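Local coordinates for protein iota-carrageenase (Alteromonas sp., PDB 1H80) that hydrolyses the 1,4-beta-D-linkages of iota-carrageenan, a sulfated galactan of red algal cell walls, with inversion of anomeric configuration, at residues F251-N265 against E344-V356. Residues are numbered along the deposited sequence; the frame is centred on the assembly and turned at random.
Sequences FGPHFMKNGDVQVTN and EPGSFGTVKVFDV
Strands 261-265 and 351-356 pair in parallel as neighbouring rungs of the right-handed beta-helix, and the pairing runs on into the loops before them, with the F348 ring inserted between the two limbs of 251-265, F251 and P253 on one and N258 on the other. Between the strands the bonds form a regular ladder, V261 with V351 and V263 with V353 stacking inward in register; V263 N reaches K352 O at 2.9 Å. T264 and F354 lie on the other face, where the F354 ring also stacks on F424 of the next strand.

Nearer the turn, side chains take over part of the bonding. The carboxylate of D260 receives T350 N on OD1 at 2.7 Å, from above its plane. N258 grips S347 O twice, through its backbone N and, at 3.2 Å, through ND2, the two donors arriving from opposite faces of the carbonyl; its OD1 is held by I232 N.

F348 is clasped on both faces. The edge of F251 points at one, with planes at 87° and centroids 5.2 Å apart, while N258 CB makes a CH-pi contact with the other; P253 CD meets the ring at its edge, near the plane, 3.6 Å from F348 CE1. CG of F348 lies anti to its carbonyl carbon (chi1 -81°), which swings the ring in among these residues. With only an alanine here, the F251 edge is likely to lose the aromatic face it points at and N258 CB its CH-pi partner, opening a gap between the two limbs. F251 CZ also meets V351 CG1 at 3.5 Å. Apolar contacts thus pack the inward face here, while backbone bonds, helped by the D260 carboxylate and the N258 amide, probably hold the register between these successive coils.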
loop_
_atom_site.group_PDB
_atom_site.type_symbol
_atom_site.label_atom_id
_atom_site.label_comp_id
_atom_site.label_asym_id
_atom_site.label_seq_id
_atom_site.Cartn_x
_atom_site.Cartn_y
_atom_site.Cartn_z
ATOM N N PHE A 251 6.882 7.283 1.981
ATOM C CA PHE A 251 7.828 7.262 0.877
ATOM C C PHE A 251 9.057 6.506 1.358
ATOM O O PHE A 251 9.644 6.853 2.383
ATOM C CB PHE A 251 8.245 8.677 0.471
ATOM C CG PHE A 251 7.118 9.522 -0.042
ATOM C CD1 PHE A 251 6.300 10.227 0.835
ATOM C CD2 PHE A 251 6.870 9.609 -1.408
ATOM C CE1 PHE A 251 5.252 11.009 0.364
ATOM C CE2 PHE A 251 5.824 10.386 -1.891
ATOM C CZ PHE A 251 5.013 11.087 -1.005
ATOM N N GLY A 252 9.429 5.466 0.623
ATOM C CA GLY A 252 10.595 4.673 0.973
ATOM C C GLY A 252 11.125 4.135 -0.339
ATOM O O GLY A 252 10.760 3.037 -0.747
ATOM N N PRO A 253 12.007 4.884 -1.015
ATOM C CA PRO A 253 12.563 4.461 -2.302
ATOM C C PRO A 253 13.555 3.310 -2.292
ATOM O O PRO A 253 13.819 2.715 -3.337
ATOM C CB PRO A 253 13.180 5.746 -2.832
ATOM C CG PRO A 253 13.732 6.363 -1.580
ATOM C CD PRO A 253 12.605 6.162 -0.578
ATOM N N HIS A 254 14.091 2.982 -1.121
ATOM C CA HIS A 254 15.077 1.916 -1.031
ATOM C C HIS A 254 16.210 2.206 -2.016
ATOM O O HIS A 254 16.924 3.191 -1.854
ATOM C CB HIS A 254 14.433 0.556 -1.316
ATOM C CG HIS A 254 13.628 0.024 -0.171
ATOM N ND1 HIS A 254 14.016 -1.073 0.568
ATOM C CD2 HIS A 254 12.473 0.461 0.386
ATOM C CE1 HIS A 254 13.137 -1.288 1.530
ATOM N NE2 HIS A 254 12.190 -0.370 1.442
ATOM N N PHE A 255 16.345 1.377 -3.047
ATOM C CA PHE A 255 17.405 1.525 -4.049
ATOM C C PHE A 255 16.944 2.180 -5.352
ATOM O O PHE A 255 17.759 2.498 -6.220
ATOM C CB PHE A 255 17.953 0.138 -4.383
ATOM C CG PHE A 255 16.892 -0.815 -4.863
ATOM C CD1 PHE A 255 16.355 -0.691 -6.142
ATOM C CD2 PHE A 255 16.372 -1.784 -4.012
ATOM C CE1 PHE A 255 15.315 -1.513 -6.565
ATOM C CE2 PHE A 255 15.330 -2.614 -4.425
ATOM C CZ PHE A 255 14.799 -2.474 -5.706
ATOM N N MET A 256 15.639 2.373 -5.486
ATOM C CA MET A 256 15.058 2.918 -6.708
ATOM C C MET A 256 14.979 4.430 -6.862
ATOM O O MET A 256 14.651 5.153 -5.926
ATOM C CB MET A 256 13.659 2.321 -6.892
ATOM C CG MET A 256 12.867 2.842 -8.087
ATOM S SD MET A 256 13.628 2.496 -9.685
ATOM C CE MET A 256 13.968 0.757 -9.494
ATOM N N LYS A 257 15.278 4.893 -8.070
ATOM C CA LYS A 257 15.194 6.308 -8.390
ATOM C C LYS A 257 13.799 6.536 -8.965
ATOM O O LYS A 257 13.516 6.162 -10.106
ATOM C CB LYS A 257 16.247 6.695 -9.428
ATOM C CG LYS A 257 16.130 8.139 -9.880
ATOM C CD LYS A 257 17.260 8.523 -10.818
ATOM C CE LYS A 257 17.143 9.976 -11.239
ATOM N NZ LYS A 257 18.302 10.408 -12.070
ATOM N N ASN A 258 12.928 7.137 -8.164
ATOM C CA ASN A 258 11.556 7.400 -8.576
ATOM C C ASN A 258 11.376 8.831 -9.053
ATOM O O ASN A 258 12.270 9.665 -8.901
ATOM C CB ASN A 258 10.611 7.130 -7.405
ATOM C CG ASN A 258 10.667 5.693 -6.936
ATOM O OD1 ASN A 258 10.123 4.794 -7.577
ATOM N ND2 ASN A 258 11.345 5.465 -5.816
ATOM N N GLY A 259 10.204 9.103 -9.622
ATOM C CA GLY A 259 9.899 10.422 -10.131
ATOM C C GLY A 259 9.071 11.300 -9.213
ATOM O O GLY A 259 9.186 11.233 -7.986
ATOM N N ASP A 260 8.220 12.121 -9.820
ATOM C CA ASP A 260 7.390 13.057 -9.078
ATOM C C ASP A 260 6.116 12.461 -8.510
ATOM O O ASP A 260 5.498 11.576 -9.109
ATOM C CB ASP A 260 7.026 14.254 -9.959
ATOM C CG ASP A 260 8.241 14.910 -10.590
ATOM O OD1 ASP A 260 9.360 14.737 -10.064
ATOM O OD2 ASP A 260 8.071 15.610 -11.612
ATOM N N VAL A 261 5.727 12.970 -7.345
ATOM C CA VAL A 261 4.519 12.527 -6.668
ATOM C C VAL A 261 3.861 13.726 -6.011
ATOM O O VAL A 261 4.530 14.539 -5.377
ATOM C CB VAL A 261 4.829 11.494 -5.549
ATOM C CG1 VAL A 261 3.531 11.064 -4.861
ATOM C CG2 VAL A 261 5.548 10.290 -6.128
ATOM N N GLN A 262 2.551 13.850 -6.182
ATOM C CA GLN A 262 1.820 14.931 -5.546
ATOM C C GLN A 262 0.694 14.316 -4.741
ATOM O O GLN A 262 -0.078 13.506 -5.255
ATOM C CB GLN A 262 1.234 15.904 -6.562
ATOM C CG GLN A 262 0.355 16.952 -5.894
ATOM C CD GLN A 262 -0.197 17.959 -6.871
ATOM O OE1 GLN A 262 0.521 18.844 -7.337
ATOM N NE2 GLN A 262 -1.480 17.827 -7.194
ATOM N N VAL A 263 0.609 14.704 -3.477
ATOM C CA VAL A 263 -0.429 14.193 -2.601
ATOM C C VAL A 263 -1.171 15.360 -1.978
ATOM O O VAL A 263 -0.559 16.336 -1.542
ATOM C CB VAL A 263 0.161 13.332 -1.461
ATOM C CG1 VAL A 263 -0.963 12.727 -0.640
ATOM C CG2 VAL A 263 1.044 12.238 -2.030
ATOM N N THR A 264 -2.492 15.269 -1.953
ATOM C CA THR A 264 -3.303 16.316 -1.352
ATOM C C THR A 264 -4.305 15.688 -0.399
ATOM O O THR A 264 -4.814 14.596 -0.650
ATOM C CB THR A 264 -4.079 17.134 -2.412
ATOM O OG1 THR A 264 -4.932 16.262 -3.168
ATOM C CG2 THR A 264 -3.114 17.844 -3.350
ATOM N N ASN A 265 -4.559 16.376 0.707
ATOM C CA ASN A 265 -5.525 15.932 1.702
ATOM C C ASN A 265 -5.187 14.585 2.328
ATOM O O ASN A 265 -5.761 13.552 1.980
ATOM C CB ASN A 265 -6.920 15.892 1.077
ATOM C CG ASN A 265 -8.006 15.604 2.091
ATOM O OD1 ASN A 265 -7.767 15.635 3.300
ATOM N ND2 ASN A 265 -9.209 15.326 1.604
ATOM N N GLU A 344 23.259 3.148 -5.803
ATOM C CA GLU A 344 23.132 4.354 -4.975
ATOM C C GLU A 344 21.769 4.414 -4.299
ATOM O O GLU A 344 20.807 3.807 -4.772
ATOM C CB GLU A 344 23.367 5.598 -5.829
ATOM C CG GLU A 344 22.103 6.144 -6.484
ATOM C CD GLU A 344 22.314 7.543 -7.054
ATOM O OE1 GLU A 344 22.077 8.574 -6.321
ATOM O OE2 GLU A 344 22.736 7.687 -8.262
ATOM N N PRO A 345 21.669 5.142 -3.177
ATOM C CA PRO A 345 20.385 5.238 -2.479
ATOM C C PRO A 345 19.250 5.729 -3.371
ATOM O O PRO A 345 19.425 6.639 -4.186
ATOM C CB PRO A 345 20.684 6.197 -1.323
ATOM C CG PRO A 345 21.865 6.985 -1.811
ATOM C CD PRO A 345 22.696 5.952 -2.504
ATOM N N GLY A 346 18.090 5.103 -3.214
ATOM C CA GLY A 346 16.934 5.487 -3.997
ATOM C C GLY A 346 16.480 6.887 -3.644
ATOM O O GLY A 346 16.957 7.487 -2.680
ATOM N N SER A 347 15.546 7.411 -4.423
ATOM C CA SER A 347 15.047 8.753 -4.189
ATOM C C SER A 347 13.727 8.971 -4.900
ATOM O O SER A 347 13.192 8.067 -5.539
ATOM C CB SER A 347 16.059 9.772 -4.711
ATOM O OG SER A 347 16.252 9.606 -6.109
ATOM N N PHE A 348 13.201 10.178 -4.747
ATOM C CA PHE A 348 11.979 10.589 -5.412
ATOM C C PHE A 348 12.299 11.935 -6.036
ATOM O O PHE A 348 13.229 12.620 -5.604
ATOM C CB PHE A 348 10.815 10.732 -4.430
ATOM C CG PHE A 348 10.163 9.431 -4.074
ATOM C CD1 PHE A 348 10.636 8.661 -3.018
ATOM C CD2 PHE A 348 9.081 8.961 -4.816
ATOM C CE1 PHE A 348 10.043 7.439 -2.700
ATOM C CE2 PHE A 348 8.479 7.743 -4.511
ATOM C CZ PHE A 348 8.961 6.977 -3.450
ATOM N N GLY A 349 11.543 12.305 -7.061
ATOM C CA GLY A 349 11.775 13.576 -7.718
ATOM C C GLY A 349 11.122 14.691 -6.936
ATOM O O GLY A 349 11.384 14.866 -5.744
ATOM N N THR A 350 10.268 15.453 -7.606
ATOM C CA THR A 350 9.569 16.545 -6.954
ATOM C C THR A 350 8.382 15.950 -6.215
ATOM O O THR A 350 7.468 15.408 -6.833
ATOM C CB THR A 350 9.078 17.570 -7.984
ATOM O OG1 THR A 350 10.208 18.115 -8.677
ATOM C CG2 THR A 350 8.309 18.698 -7.303
ATOM N N VAL A 351 8.417 16.035 -4.889
ATOM C CA VAL A 351 7.342 15.507 -4.061
ATOM C C VAL A 351 6.745 16.609 -3.205
ATOM O O VAL A 351 7.455 17.284 -2.459
ATOM C CB VAL A 351 7.844 14.390 -3.121
ATOM C CG1 VAL A 351 6.710 13.933 -2.208
ATOM C CG2 VAL A 351 8.377 13.222 -3.936
ATOM N N LYS A 352 5.436 16.789 -3.323
ATOM C CA LYS A 352 4.730 17.792 -2.545
ATOM C C LYS A 352 3.482 17.163 -1.958
ATOM O O LYS A 352 2.745 16.461 -2.651
ATOM C CB LYS A 352 4.350 18.987 -3.417
ATOM C CG LYS A 352 5.546 19.743 -3.955
ATOM C CD LYS A 352 5.120 20.973 -4.730
ATOM C CE LYS A 352 6.322 21.659 -5.357
ATOM N NZ LYS A 352 5.929 22.861 -6.142
ATOM N N VAL A 353 3.274 17.405 -0.671
ATOM C CA VAL A 353 2.117 16.887 0.047
ATOM C C VAL A 353 1.395 18.086 0.649
ATOM O O VAL A 353 1.941 18.776 1.513
ATOM C CB VAL A 353 2.553 15.935 1.178
ATOM C CG1 VAL A 353 1.331 15.360 1.877
ATOM C CG2 VAL A 353 3.426 14.822 0.608
ATOM N N PHE A 354 0.172 18.335 0.188
ATOM C CA PHE A 354 -0.615 19.467 0.671
ATOM C C PHE A 354 -1.731 19.049 1.618
ATOM O O PHE A 354 -2.367 18.015 1.419
ATOM C CB PHE A 354 -1.255 20.223 -0.500
ATOM C CG PHE A 354 -0.279 20.707 -1.531
ATOM C CD1 PHE A 354 0.219 19.842 -2.498
ATOM C CD2 PHE A 354 0.126 22.039 -1.552
ATOM C CE1 PHE A 354 1.106 20.294 -3.474
ATOM C CE2 PHE A 354 1.009 22.502 -2.521
ATOM C CZ PHE A 354 1.502 21.628 -3.487
ATOM N N ASP A 355 -1.966 19.875 2.636
ATOM C CA ASP A 355 -3.019 19.652 3.625
ATOM C C ASP A 355 -2.904 18.326 4.367
ATOM O O ASP A 355 -3.524 17.329 3.997
ATOM C CB ASP A 355 -4.396 19.757 2.962
ATOM C CG ASP A 355 -4.580 21.059 2.204
ATOM O OD1 ASP A 355 -4.180 22.121 2.728
ATOM O OD2 ASP A 355 -5.136 21.024 1.085
ATOM N N VAL A 356 -2.112 18.336 5.431
ATOM C CA VAL A 356 -1.888 17.152 6.245
ATOM C C VAL A 356 -2.487 17.382 7.626
ATOM O O VAL A 356 -2.239 18.410 8.255
ATOM C CB VAL A 356 -0.376 16.870 6.392
ATOM C CG1 VAL A 356 -0.155 15.614 7.214
ATOM C CG2 VAL A 356 0.262 16.724 5.015
HETATM O O HOH W 1 20.427 1.766 -6.983
#